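Local structure of DNA polymerase sliding clamp B (Sulfolobus tokodaii, 3AIZ) at residues F36-T41 / V45-F50; F209-I214 / L240-A245; E203-V208 / I226-E231; Y13-G18 / V232-G237; I26-T31 / A96-T101. The protein forms part of a ring-shaped PCNA assembly that encircles DNA and tethers the replicative polymerase and other DNA-processing proteins to it. All blocks are in the same frame, centred on the assembly; numbering follows the deposited sequence.

In the fold
Residues 13-18, which carry the end of helix 9-16, open interaction 4, the longest loop, which closes only at 232-237. Within it, 26-31 and 96-101 form interaction 5, and this in turn encloses interaction 1, the hairpin of 36-41 and 45-50; interactions 5 and 1 both belong to the N-terminal domain. Farther on, 203-208 starts interaction 3, closed by 226-231 and also enclosed by interaction 4. Interaction 2, from 209-214 to 240-245, crosses both 3 and 4. Helix 202-211 thus serves interactions 2 and 3, while strand 239-244 pairs with 226-233 on one edge and with hairpin strand 46-53 on the other, joining the two halves of the chain.

Interaction 1 of 5, residues F36-T41 / V45-F50; sequences FSRYLT and VLMVIF
Tyr39 lays one face of its ring over Val48, whose CB sits 4.0 Å from the ring centroid in a CH-pi contact; the two side chains run alongside each other. With chi1 at 65°, Tyr39 CG stands between its backbone N and carbonyl carbon, which swings the ring across toward the neighbouring strand. On the opposite face, Leu40 CD1 packs 3.6 Å from Met47 CB, and Met47 CE meets the edge of the Arg38 guanidinium at NH1 (3.5 Å). Between the two layers of side chains, backbone bonds run in reciprocal pairs: Ser37 with Phe50, the bond from Phe50 N to Ser37 O measuring 2.7 Å, and Tyr39 with Val48. Thr41 N to Leu46 O (3.1 Å) continues the ladder, and Thr41 OG1 accepts a weak bond from Leu46 N while also bonding to Asp43 in the connecting turn. Farther out, Tyr39 OH is held by Leu20 O and Ser37 OG by Ile27 O. Strand 239-244 pairs with the other edge of 45-50 through backbone bonds to Met47 and Ile49. The whole is an antiparallel beta hairpin of the PCNA N-terminal domain, carried directly into strands of the C-terminal domain.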
# COMPACT_ATOMS: atom_id res chain seq x y z
N PHE A 36 3.02 36.97 -17.97
CA PHE A 36 3.86 36.99 -16.78
C PHE A 36 3.09 37.35 -15.51
O PHE A 36 2.04 37.97 -15.56
CB PHE A 36 5.02 37.96 -16.96
CG PHE A 36 4.62 39.41 -16.91
CD1 PHE A 36 4.35 40.11 -18.08
CD2 PHE A 36 4.52 40.07 -15.70
CE1 PHE A 36 3.99 41.44 -18.03
CE2 PHE A 36 4.15 41.40 -15.65
CZ PHE A 36 3.88 42.08 -16.82
N SER A 37 3.65 36.93 -14.38
CA SER A 37 3.11 37.27 -13.07
C SER A 37 4.27 37.61 -12.15
O SER A 37 5.26 36.88 -12.11
CB SER A 37 2.30 36.11 -12.51
OG SER A 37 1.74 36.44 -11.25
N ARG A 38 4.15 38.71 -11.41
CA ARG A 38 5.22 39.12 -10.51
C ARG A 38 4.67 39.69 -9.21
O ARG A 38 3.80 40.56 -9.21
CB ARG A 38 6.15 40.13 -11.19
CG ARG A 38 5.58 41.53 -11.34
CD ARG A 38 6.15 42.48 -10.29
NE ARG A 38 5.67 43.85 -10.46
CZ ARG A 38 6.10 44.88 -9.75
NH1 ARG A 38 7.02 44.71 -8.81
NH2 ARG A 38 5.61 46.10 -9.97
N TYR A 39 5.17 39.18 -8.09
CA TYR A 39 4.81 39.70 -6.78
C TYR A 39 6.04 39.85 -5.91
O TYR A 39 7.06 39.19 -6.15
CB TYR A 39 3.78 38.80 -6.10
CG TYR A 39 4.30 37.43 -5.76
CD1 TYR A 39 4.36 36.43 -6.72
CD2 TYR A 39 4.72 37.13 -4.47
CE1 TYR A 39 4.84 35.17 -6.41
CE2 TYR A 39 5.20 35.87 -4.15
CZ TYR A 39 5.26 34.90 -5.13
OH TYR A 39 5.73 33.64 -4.83
N LEU A 40 5.94 40.71 -4.91
CA LEU A 40 7.06 41.00 -4.03
C LEU A 40 6.66 40.65 -2.60
O LEU A 40 5.68 41.17 -2.08
CB LEU A 40 7.41 42.49 -4.14
CG LEU A 40 8.62 43.04 -3.40
CD1 LEU A 40 9.87 42.26 -3.76
CD2 LEU A 40 8.79 44.51 -3.73
N THR A 41 7.42 39.76 -1.98
CA THR A 41 7.13 39.35 -0.61
C THR A 41 6.95 40.57 0.29
O THR A 41 7.49 41.64 0.02
CB THR A 41 8.24 38.46 -0.03
OG1 THR A 41 9.49 39.15 -0.07
CG2 THR A 41 8.36 37.16 -0.83
N VAL A 45 12.08 41.87 0.29
CA VAL A 45 13.45 41.43 0.04
C VAL A 45 13.53 40.55 -1.21
O VAL A 45 14.53 40.58 -1.93
CB VAL A 45 14.03 40.66 1.24
CG1 VAL A 45 15.42 40.15 0.92
CG2 VAL A 45 14.05 41.56 2.47
N LEU A 46 12.48 39.78 -1.47
CA LEU A 46 12.48 38.85 -2.58
C LEU A 46 11.37 39.16 -3.58
O LEU A 46 10.20 39.25 -3.20
CB LEU A 46 12.32 37.41 -2.08
CG LEU A 46 12.20 36.33 -3.14
CD1 LEU A 46 13.50 36.19 -3.92
CD2 LEU A 46 11.81 35.00 -2.51
N MET A 47 11.74 39.31 -4.84
CA MET A 47 10.76 39.49 -5.91
C MET A 47 10.66 38.24 -6.77
O MET A 47 11.63 37.87 -7.45
CB MET A 47 11.12 40.69 -6.78
CG MET A 47 10.24 40.83 -8.02
SD MET A 47 10.60 42.32 -8.97
CE MET A 47 10.21 43.58 -7.76
N VAL A 48 9.50 37.60 -6.76
CA VAL A 48 9.29 36.41 -7.57
C VAL A 48 8.64 36.77 -8.90
O VAL A 48 7.61 37.43 -8.93
CB VAL A 48 8.43 35.37 -6.84
CG1 VAL A 48 8.31 34.11 -7.67
CG2 VAL A 48 9.03 35.05 -5.48
N ILE A 49 9.26 36.33 -9.99
CA ILE A 49 8.74 36.60 -11.32
C ILE A 49 8.52 35.31 -12.11
O ILE A 49 9.40 34.46 -12.20
CB ILE A 49 9.67 37.52 -12.13
CG1 ILE A 49 9.76 38.89 -11.48
CG2 ILE A 49 9.18 37.65 -13.56
CD1 ILE A 49 10.68 39.84 -12.21
N PHE A 50 7.32 35.18 -12.67
CA PHE A 50 7.01 34.10 -13.59
C PHE A 50 6.79 34.71 -14.96
O PHE A 50 5.96 35.60 -15.11
CB PHE A 50 5.75 33.37 -13.12
CG PHE A 50 5.06 32.58 -14.19
CD1 PHE A 50 5.62 31.41 -14.68
CD2 PHE A 50 3.85 33.01 -14.71
CE1 PHE A 50 4.98 30.69 -15.67
CE2 PHE A 50 3.21 32.29 -15.70
CZ PHE A 50 3.78 31.13 -16.18

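Interaction 2 of 5, residues F209-I214 / L240-A245; sequences FKVTSI and LIFWIA
Leu240 CD1 meets two side chains, Val211 at the end of helix 202-211 and Ile214 in the 3-10 turn after it, in the helix-on-sheet packing by which the PCNA fold covers one face of its beta strands. The contact across the segments is wholly apolar and small. Leu240 CD1 lies 4.1 Å from Val211 CG1 and 4.0 Å from Ile214 CD1; this one methyl thus touches both the last helical turn and the 3-10 turn. The leucine crosses both partners at about a right angle. Ile214 reaches the strand with CG1 between the backbone N and the carbonyl carbon (chi1 70°) and the rest of the chain extended to CD1. Val211 CG1 also touches the Phe242 ring, 4.2 Å from CZ, approaching obliquely. Leu240 and Phe242, two residues apart, therefore point to the same face of strand 239-244, whereas Ile241 and Trp243 belong to the other. Around this patch, Val232 packs on Leu240 and Ile214, Leu240 also touches Leu19, and Val211 touches Leu20; Phe209 and Thr212 turn to Leu143 of helix 140-150.

Backbone bonding between the segments is absent: strand 239-244 spends its amides and carbonyls on its two neighbouring strands. Within 209-214 two hydroxyls fold back onto carbonyls one turn earlier. Thr212 OG1 donates to Phe209 O at 2.7 Å, tilted from the carbonyl plane, and Ser213 OG donates to Lys210 O at 3.1 Å, nearly in line with the C=O bond.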
# COMPACT_ATOMS: atom_id res chain seq x y z
N PHE A 209 17.20 28.84 -4.00
CA PHE A 209 18.12 27.83 -4.53
C PHE A 209 17.47 26.45 -4.62
O PHE A 209 17.63 25.75 -5.62
CB PHE A 209 19.38 27.76 -3.67
CG PHE A 209 20.45 28.72 -4.09
CD1 PHE A 209 20.13 29.91 -4.72
CD2 PHE A 209 21.79 28.43 -3.85
CE1 PHE A 209 21.11 30.79 -5.11
CE2 PHE A 209 22.78 29.32 -4.24
CZ PHE A 209 22.44 30.50 -4.87
N LYS A 210 16.74 26.07 -3.58
CA LYS A 210 16.07 24.78 -3.54
C LYS A 210 15.10 24.63 -4.71
O LYS A 210 14.95 23.55 -5.27
CB LYS A 210 15.34 24.60 -2.21
CG LYS A 210 14.72 23.23 -2.00
CD LYS A 210 14.18 23.08 -0.59
CE LYS A 210 13.47 21.75 -0.39
NZ LYS A 210 12.24 21.63 -1.24
N VAL A 211 14.46 25.74 -5.08
CA VAL A 211 13.48 25.74 -6.16
C VAL A 211 14.14 25.61 -7.54
O VAL A 211 13.57 25.02 -8.45
CB VAL A 211 12.62 27.03 -6.13
CG1 VAL A 211 11.80 27.16 -7.40
CG2 VAL A 211 11.73 27.03 -4.90
N THR A 212 15.34 26.17 -7.68
CA THR A 212 16.02 26.20 -8.97
C THR A 212 16.40 24.81 -9.48
O THR A 212 16.93 24.68 -10.58
CB THR A 212 17.29 27.07 -8.91
OG1 THR A 212 18.30 26.40 -8.15
CG2 THR A 212 16.99 28.42 -8.29
N SER A 213 16.13 23.78 -8.68
CA SER A 213 16.49 22.42 -9.06
C SER A 213 15.68 21.94 -10.27
O SER A 213 16.08 20.98 -10.94
CB SER A 213 16.31 21.46 -7.88
OG SER A 213 14.95 21.38 -7.48
N ILE A 214 14.56 22.60 -10.54
CA ILE A 214 13.71 22.23 -11.66
C ILE A 214 14.35 22.59 -13.00
O ILE A 214 13.80 22.28 -14.07
CB ILE A 214 12.33 22.92 -11.58
CG1 ILE A 214 12.46 24.42 -11.84
CG2 ILE A 214 11.68 22.64 -10.23
CD1 ILE A 214 11.15 25.17 -11.79
N LEU A 240 11.45 31.16 -14.67
CA LEU A 240 11.35 31.71 -13.32
C LEU A 240 12.49 32.70 -13.09
O LEU A 240 13.63 32.43 -13.45
CB LEU A 240 11.41 30.60 -12.27
CG LEU A 240 10.07 30.14 -11.69
CD1 LEU A 240 10.28 28.98 -10.73
CD2 LEU A 240 9.37 31.29 -10.99
N ILE A 241 12.17 33.84 -12.50
CA ILE A 241 13.17 34.87 -12.25
C ILE A 241 13.05 35.40 -10.84
O ILE A 241 11.98 35.84 -10.42
CB ILE A 241 13.03 36.04 -13.25
CG1 ILE A 241 13.12 35.52 -14.69
CG2 ILE A 241 14.10 37.09 -12.99
CD1 ILE A 241 12.96 36.60 -15.73
N PHE A 242 14.15 35.36 -10.10
CA PHE A 242 14.16 35.83 -8.72
C PHE A 242 15.08 37.02 -8.55
O PHE A 242 16.10 37.14 -9.22
CB PHE A 242 14.59 34.70 -7.78
CG PHE A 242 13.65 33.53 -7.77
CD1 PHE A 242 13.88 32.44 -8.59
CD2 PHE A 242 12.54 33.52 -6.94
CE1 PHE A 242 13.03 31.36 -8.58
CE2 PHE A 242 11.68 32.44 -6.93
CZ PHE A 242 11.93 31.36 -7.75
N TRP A 243 14.71 37.91 -7.64
CA TRP A 243 15.56 39.03 -7.27
C TRP A 243 15.68 39.10 -5.75
O TRP A 243 14.68 39.23 -5.05
CB TRP A 243 15.00 40.35 -7.81
CG TRP A 243 15.25 40.55 -9.28
CD1 TRP A 243 14.37 40.31 -10.30
CD2 TRP A 243 16.45 41.03 -9.89
NE1 TRP A 243 14.96 40.61 -11.50
CE2 TRP A 243 16.23 41.06 -11.28
CE3 TRP A 243 17.69 41.44 -9.39
CZ2 TRP A 243 17.21 41.48 -12.18
CZ3 TRP A 243 18.66 41.86 -10.29
CH2 TRP A 243 18.41 41.88 -11.66
N ILE A 244 16.91 39.00 -5.26
CA ILE A 244 17.16 39.02 -3.82
C ILE A 244 17.83 40.33 -3.41
O ILE A 244 18.87 40.69 -3.95
CB ILE A 244 18.04 37.84 -3.37
CG1 ILE A 244 17.34 36.50 -3.64
CG2 ILE A 244 18.38 37.96 -1.89
CD1 ILE A 244 17.34 36.09 -5.09
N ALA A 245 17.22 41.03 -2.46
CA ALA A 245 17.82 42.24 -1.92
C ALA A 245 19.00 41.88 -1.04
O ALA A 245 18.87 41.06 -0.12
CB ALA A 245 16.79 43.04 -1.14

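Interaction 3 of 5, residues E203-V208 / I226-E231; sequences EVLKDV and IPMKIE
Leu205 and Val208, one turn apart on helix 202-211, rest on Met228 and Ile230 of strand 226-233, a helix-on-sheet contact in the C-terminal domain of the PCNA fold. All four residues are buried, and what passes between the segments is apolar packing alone. The firmer pair is Leu205 with Met228: CD1 of the leucine sits 3.7 Å from the sulfur SD, the two side chains crossing at about a right angle. Met228 is extended through its first two torsions and bends at the last (chi3 -72°), which leaves SD as the atom facing the helix and turns CE aside. Val208 is more distant from its partner, with CG1 at 4.3 Å from Ile230 CG1. The backbones stay well apart, the CA atoms of Val208 and Ile230 being 8.4 Å from each other, so only side chains bridge the gap.

Apolar side chains continue the packing. Val157 packs on Leu205, Ile159 on Met228, Phe242 on Val208, and Ile244 on Ile230, so the helix side chains sink into a surface built from several strands.

Backbone hydrogen bonds serve each element separately. Val208 N bonds to Val204 O at 3.0 Å in the usual helical pattern, while Met228 and Ile230 pair with Ile244 and Phe242 of strand 239-244. Charged interactions lie on the face of the strand turned from the helix. There Lys229, fully extended, and Glu231, two residues along, form a salt bridge with a weak hydrogen bond, NZ to OE2 at 3.3 Å.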
# COMPACT_ATOMS: atom_id res chain seq x y z
N GLU A 203 17.93 32.46 4.72
CA GLU A 203 16.54 32.03 4.65
C GLU A 203 16.00 32.16 3.23
O GLU A 203 15.36 31.24 2.71
CB GLU A 203 15.68 32.86 5.61
CG GLU A 203 16.03 32.68 7.08
CD GLU A 203 15.70 31.28 7.58
OE1 GLU A 203 14.79 30.64 7.01
OE2 GLU A 203 16.35 30.83 8.55
N VAL A 204 16.27 33.29 2.60
CA VAL A 204 15.76 33.57 1.27
C VAL A 204 16.56 32.83 0.20
O VAL A 204 15.98 32.19 -0.68
CB VAL A 204 15.78 35.07 0.96
CG1 VAL A 204 15.14 35.34 -0.39
CG2 VAL A 204 15.06 35.84 2.06
N LEU A 205 17.88 32.93 0.27
CA LEU A 205 18.74 32.29 -0.71
C LEU A 205 18.54 30.77 -0.71
O LEU A 205 18.61 30.13 -1.75
CB LEU A 205 20.21 32.62 -0.43
CG LEU A 205 21.18 32.39 -1.58
CD1 LEU A 205 20.82 33.30 -2.75
CD2 LEU A 205 22.61 32.62 -1.14
N LYS A 206 18.28 30.21 0.47
CA LYS A 206 18.04 28.78 0.61
C LYS A 206 16.77 28.37 -0.11
O LYS A 206 16.78 27.47 -0.95
CB LYS A 206 17.95 28.42 2.09
CG LYS A 206 17.79 26.93 2.37
CD LYS A 206 17.19 26.70 3.75
CE LYS A 206 17.90 27.54 4.81
NZ LYS A 206 17.30 27.36 6.16
N ASP A 207 15.66 29.03 0.22
CA ASP A 207 14.37 28.75 -0.40
C ASP A 207 14.44 28.83 -1.93
O ASP A 207 13.98 27.92 -2.62
CB ASP A 207 13.30 29.71 0.12
CG ASP A 207 12.99 29.50 1.58
OD1 ASP A 207 13.49 28.51 2.16
OD2 ASP A 207 12.24 30.32 2.15
N VAL A 208 15.00 29.92 -2.43
CA VAL A 208 15.14 30.12 -3.87
C VAL A 208 15.98 29.01 -4.51
O VAL A 208 15.54 28.34 -5.44
CB VAL A 208 15.78 31.48 -4.19
CG1 VAL A 208 16.05 31.61 -5.68
CG2 VAL A 208 14.88 32.61 -3.71
N ILE A 226 24.71 44.72 -4.71
CA ILE A 226 23.51 44.90 -5.51
C ILE A 226 22.69 43.60 -5.51
O ILE A 226 23.23 42.53 -5.24
CB ILE A 226 23.85 45.29 -6.96
CG1 ILE A 226 24.46 44.11 -7.71
CG2 ILE A 226 24.78 46.50 -6.99
CD1 ILE A 226 24.74 44.39 -9.17
N PRO A 227 21.39 43.71 -5.80
CA PRO A 227 20.50 42.54 -5.81
C PRO A 227 21.03 41.40 -6.68
O PRO A 227 21.67 41.65 -7.70
CB PRO A 227 19.20 43.09 -6.39
CG PRO A 227 19.22 44.52 -6.02
CD PRO A 227 20.66 44.95 -6.10
N MET A 228 20.75 40.16 -6.27
CA MET A 228 21.14 38.99 -7.04
C MET A 228 19.97 38.51 -7.89
O MET A 228 18.83 38.50 -7.44
CB MET A 228 21.60 37.86 -6.11
CG MET A 228 21.79 36.52 -6.80
SD MET A 228 22.14 35.16 -5.67
CE MET A 228 23.82 35.54 -5.18
N LYS A 229 20.27 38.11 -9.12
CA LYS A 229 19.24 37.67 -10.06
C LYS A 229 19.41 36.19 -10.40
O LYS A 229 20.48 35.78 -10.86
CB LYS A 229 19.30 38.51 -11.33
CG LYS A 229 18.32 38.09 -12.41
CD LYS A 229 18.55 38.88 -13.69
CE LYS A 229 17.54 38.53 -14.76
NZ LYS A 229 17.78 39.31 -16.01
N ILE A 230 18.37 35.40 -10.17
CA ILE A 230 18.38 33.99 -10.54
C ILE A 230 17.38 33.72 -11.67
O ILE A 230 16.20 34.05 -11.55
CB ILE A 230 18.06 33.07 -9.35
CG1 ILE A 230 19.17 33.11 -8.30
CG2 ILE A 230 17.87 31.64 -9.82
CD1 ILE A 230 19.13 34.33 -7.41
N GLU A 231 17.87 33.13 -12.75
CA GLU A 231 17.01 32.76 -13.87
C GLU A 231 16.85 31.25 -13.93
O GLU A 231 17.84 30.51 -14.02
CB GLU A 231 17.59 33.27 -15.19
CG GLU A 231 17.85 34.77 -15.22
CD GLU A 231 18.34 35.25 -16.58
OE1 GLU A 231 18.06 34.57 -17.59
OE2 GLU A 231 19.00 36.31 -16.64

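Interaction 4 of 5, residues Y13-G18 / V232-G237; sequences YSLLSG and VPTDSG
Leu15 CD2 presses against Thr234 CG2 at 3.6 Å, the close point of a small contact. The two side chains cross at a slant, methyl against methyl, and Val232 O stands farther off, 4.4 Å from Leu15 CD2. Leu15 sets CG beside its backbone N, anti to the carbonyl carbon (chi1 -58°), and from there CD2 extends to the threonine. Leu15 itself is buried, its packing continuing onto Leu240 and Phe50, and its carbonyl O takes a bond from the N of buried Gly18 at 2.9 Å. Here helix 9-16 of the PCNA N-terminal domain meets the end of strand 226-233 and the loop after it in the C-terminal domain, bringing together parts of the chain more than 200 residues apart. Toward solvent the fit slackens. Residues Thr234 to Gly237 form a type I beta turn, with Asp235 exposed at its bend and Gly237 at a positive phi (112°) that suits glycine. The turn is pinned by side chains: Thr234 OG1 is bonded to Gly238 O, and Ser236 OG to Asp11 and Tyr6. On the helix side, exposed Ser17 folds its OG back to Ser14 O at 2.8 Å.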
# COMPACT_ATOMS: atom_id res chain seq x y z
N TYR A 13 3.56 23.82 -14.59
CA TYR A 13 3.29 23.45 -13.20
C TYR A 13 4.52 23.64 -12.31
O TYR A 13 4.40 24.07 -11.16
CB TYR A 13 2.79 22.01 -13.11
CG TYR A 13 2.57 21.52 -11.69
CD1 TYR A 13 3.54 20.77 -11.04
CD2 TYR A 13 1.40 21.80 -11.01
CE1 TYR A 13 3.35 20.32 -9.75
CE2 TYR A 13 1.19 21.36 -9.72
CZ TYR A 13 2.17 20.62 -9.09
OH TYR A 13 1.98 20.17 -7.81
N SER A 14 5.69 23.29 -12.84
CA SER A 14 6.94 23.45 -12.09
C SER A 14 7.17 24.92 -11.74
O SER A 14 7.58 25.25 -10.62
CB SER A 14 8.13 22.90 -12.87
OG SER A 14 8.14 21.48 -12.85
N LEU A 15 6.90 25.79 -12.70
CA LEU A 15 7.05 27.23 -12.49
C LEU A 15 6.16 27.71 -11.35
O LEU A 15 6.64 28.35 -10.41
CB LEU A 15 6.73 27.99 -13.78
CG LEU A 15 7.60 27.59 -14.98
CD1 LEU A 15 7.09 28.24 -16.26
CD2 LEU A 15 9.06 27.95 -14.73
N LEU A 16 4.87 27.40 -11.43
CA LEU A 16 3.91 27.84 -10.43
C LEU A 16 4.25 27.30 -9.03
O LEU A 16 4.01 27.98 -8.03
CB LEU A 16 2.49 27.42 -10.82
CG LEU A 16 1.94 28.05 -12.10
CD1 LEU A 16 0.55 27.50 -12.40
CD2 LEU A 16 1.90 29.56 -11.99
N SER A 17 4.81 26.10 -8.97
CA SER A 17 5.15 25.49 -7.70
C SER A 17 6.41 26.12 -7.11
O SER A 17 6.79 25.84 -5.97
CB SER A 17 5.36 23.98 -7.86
OG SER A 17 6.55 23.71 -8.58
N GLY A 18 7.05 26.98 -7.90
CA GLY A 18 8.27 27.64 -7.47
C GLY A 18 8.01 29.02 -6.89
O GLY A 18 8.93 29.66 -6.37
N VAL A 232 15.61 30.78 -13.88
CA VAL A 232 15.32 29.36 -13.90
C VAL A 232 14.53 29.00 -15.16
O VAL A 232 13.30 28.95 -15.14
CB VAL A 232 14.51 28.93 -12.66
CG1 VAL A 232 14.34 27.42 -12.63
CG2 VAL A 232 15.19 29.42 -11.39
N PRO A 233 15.25 28.74 -16.26
CA PRO A 233 14.64 28.42 -17.55
C PRO A 233 14.11 26.99 -17.60
O PRO A 233 14.63 26.12 -16.90
CB PRO A 233 15.81 28.56 -18.54
CG PRO A 233 16.93 29.20 -17.76
CD PRO A 233 16.71 28.79 -16.35
N THR A 234 13.09 26.76 -18.41
CA THR A 234 12.61 25.41 -18.67
C THR A 234 12.89 25.06 -20.13
O THR A 234 13.21 25.94 -20.93
CB THR A 234 11.11 25.27 -18.38
OG1 THR A 234 10.36 26.10 -19.27
CG2 THR A 234 10.81 25.67 -16.94
N ASP A 235 12.76 23.78 -20.47
CA ASP A 235 13.05 23.33 -21.83
C ASP A 235 11.97 23.75 -22.82
O ASP A 235 12.07 23.48 -24.01
CB ASP A 235 13.25 21.82 -21.87
CG ASP A 235 14.53 21.38 -21.18
OD1 ASP A 235 15.39 22.25 -20.90
OD2 ASP A 235 14.69 20.16 -20.93
N SER A 236 10.92 24.40 -22.32
CA SER A 236 9.81 24.81 -23.17
C SER A 236 9.64 26.33 -23.24
O SER A 236 8.71 26.83 -23.88
CB SER A 236 8.51 24.14 -22.70
OG SER A 236 8.29 24.35 -21.32
N GLY A 237 10.54 27.05 -22.58
CA GLY A 237 10.53 28.50 -22.63
C GLY A 237 10.16 29.16 -21.32
O GLY A 237 10.77 30.16 -20.92

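Interaction 5 of 5, residues I26-T31 / A96-T101; sequences IILNFT and AGLKVT
Leu98 turns one methyl to Leu28 and the other to Phe30: CD2 meets Leu28 CD1 at 3.7 Å, and CD1 approaches Phe30 CZ at 4.4 Å. The fork is set by Leu98's torsions. With CG anti to the backbone N (chi1 -180°), the side chain stretches straight off strand 97-104, and the second torsion (chi2 61°) turns the fork so that each methyl faces one partner. Leu28 takes the other common form, CG beside the backbone N and anti to the carbonyl carbon (chi1 -83°). The two leucines cross at about a right angle. Phe30 lies two residues along on the same side of its strand, and its ring meets Leu98 obliquely through the far carbon CZ. Leu28 and Leu98 have CA atoms 9.9 Å apart, too far for backbone pairing; strands 109-120 and 66-71 lie between theirs in strand order. The contact is buried within the PCNA N-terminal domain, consistent with a sheet curved enough for non-adjacent strands to bring side chains together. Ile68 packs on both Phe30 and Leu98, and Leu91 adds to the wall beside Phe30. The intervening Asn29 belongs to the reverse face of its strand, where OD1 accepts from Asp123 N.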
# COMPACT_ATOMS: atom_id res chain seq x y z
N ILE A 26 -2.97 35.21 -7.56
CA ILE A 26 -1.93 35.87 -8.34
C ILE A 26 -2.55 36.60 -9.52
O ILE A 26 -3.70 36.35 -9.88
CB ILE A 26 -0.89 34.87 -8.88
CG1 ILE A 26 -1.49 34.02 -10.00
CG2 ILE A 26 -0.35 34.00 -7.76
CD1 ILE A 26 -0.50 33.10 -10.67
N ILE A 27 -1.78 37.50 -10.12
CA ILE A 27 -2.26 38.24 -11.29
C ILE A 27 -1.49 37.84 -12.54
O ILE A 27 -0.32 38.20 -12.70
CB ILE A 27 -2.14 39.76 -11.08
CG1 ILE A 27 -3.02 40.21 -9.92
CG2 ILE A 27 -2.53 40.50 -12.36
CD1 ILE A 27 -3.02 41.70 -9.69
N LEU A 28 -2.15 37.08 -13.42
CA LEU A 28 -1.57 36.74 -14.71
C LEU A 28 -1.69 37.92 -15.66
O LEU A 28 -2.79 38.37 -15.98
CB LEU A 28 -2.29 35.53 -15.31
CG LEU A 28 -1.86 34.13 -14.86
CD1 LEU A 28 -2.79 33.09 -15.45
CD2 LEU A 28 -0.42 33.86 -15.26
N ASN A 29 -0.54 38.43 -16.10
CA ASN A 29 -0.52 39.56 -17.02
C ASN A 29 -0.29 39.12 -18.46
O ASN A 29 0.75 38.55 -18.78
CB ASN A 29 0.55 40.57 -16.60
CG ASN A 29 0.31 41.12 -15.20
OD1 ASN A 29 -0.72 41.73 -14.93
ND2 ASN A 29 1.27 40.89 -14.31
N PHE A 30 -1.27 39.37 -19.31
CA PHE A 30 -1.16 39.06 -20.73
C PHE A 30 -0.75 40.29 -21.52
O PHE A 30 -1.51 41.25 -21.64
CB PHE A 30 -2.48 38.52 -21.27
CG PHE A 30 -2.92 37.23 -20.64
CD1 PHE A 30 -3.65 37.23 -19.46
CD2 PHE A 30 -2.60 36.02 -21.22
CE1 PHE A 30 -4.06 36.05 -18.88
CE2 PHE A 30 -3.00 34.83 -20.64
CZ PHE A 30 -3.73 34.84 -19.47
N THR A 31 0.47 40.28 -22.05
CA THR A 31 0.98 41.40 -22.83
C THR A 31 1.35 40.92 -24.23
O THR A 31 1.25 39.74 -24.54
CB THR A 31 2.21 42.05 -22.18
OG1 THR A 31 3.35 41.21 -22.37
CG2 THR A 31 1.98 42.26 -20.69
N ALA A 96 -16.26 35.42 -17.22
CA ALA A 96 -16.25 35.12 -15.80
C ALA A 96 -14.84 35.07 -15.23
O ALA A 96 -14.63 35.34 -14.04
CB ALA A 96 -16.98 33.80 -15.53
N GLY A 97 -13.87 34.73 -16.07
CA GLY A 97 -12.49 34.66 -15.63
C GLY A 97 -11.53 34.10 -16.67
O GLY A 97 -11.23 34.74 -17.67
N LEU A 98 -11.05 32.88 -16.42
CA LEU A 98 -10.06 32.26 -17.28
C LEU A 98 -10.32 30.76 -17.45
O LEU A 98 -10.52 30.05 -16.47
CB LEU A 98 -8.66 32.48 -16.71
CG LEU A 98 -7.47 31.90 -17.49
CD1 LEU A 98 -7.39 32.51 -18.88
CD2 LEU A 98 -6.18 32.14 -16.73
N LYS A 99 -10.31 30.30 -18.69
CA LYS A 99 -10.49 28.88 -18.99
C LYS A 99 -9.16 28.23 -19.32
O LYS A 99 -8.50 28.61 -20.29
CB LYS A 99 -11.47 28.70 -20.15
CG LYS A 99 -11.63 27.25 -20.60
CD LYS A 99 -12.55 27.15 -21.80
CE LYS A 99 -12.64 25.72 -22.30
NZ LYS A 99 -13.51 25.60 -23.50
N VAL A 100 -8.77 27.24 -18.53
CA VAL A 100 -7.51 26.54 -18.75
C VAL A 100 -7.75 25.11 -19.22
O VAL A 100 -8.53 24.38 -18.62
CB VAL A 100 -6.64 26.51 -17.48
CG1 VAL A 100 -5.34 25.77 -17.74
CG2 VAL A 100 -6.36 27.92 -17.00
N THR A 101 -7.09 24.73 -20.31
CA THR A 101 -7.26 23.39 -20.86
C THR A 101 -5.92 22.67 -21.02
O THR A 101 -4.97 23.23 -21.55
CB THR A 101 -7.96 23.42 -22.23
OG1 THR A 101 -9.24 24.06 -22.10
CG2 THR A 101 -8.15 22.01 -22.77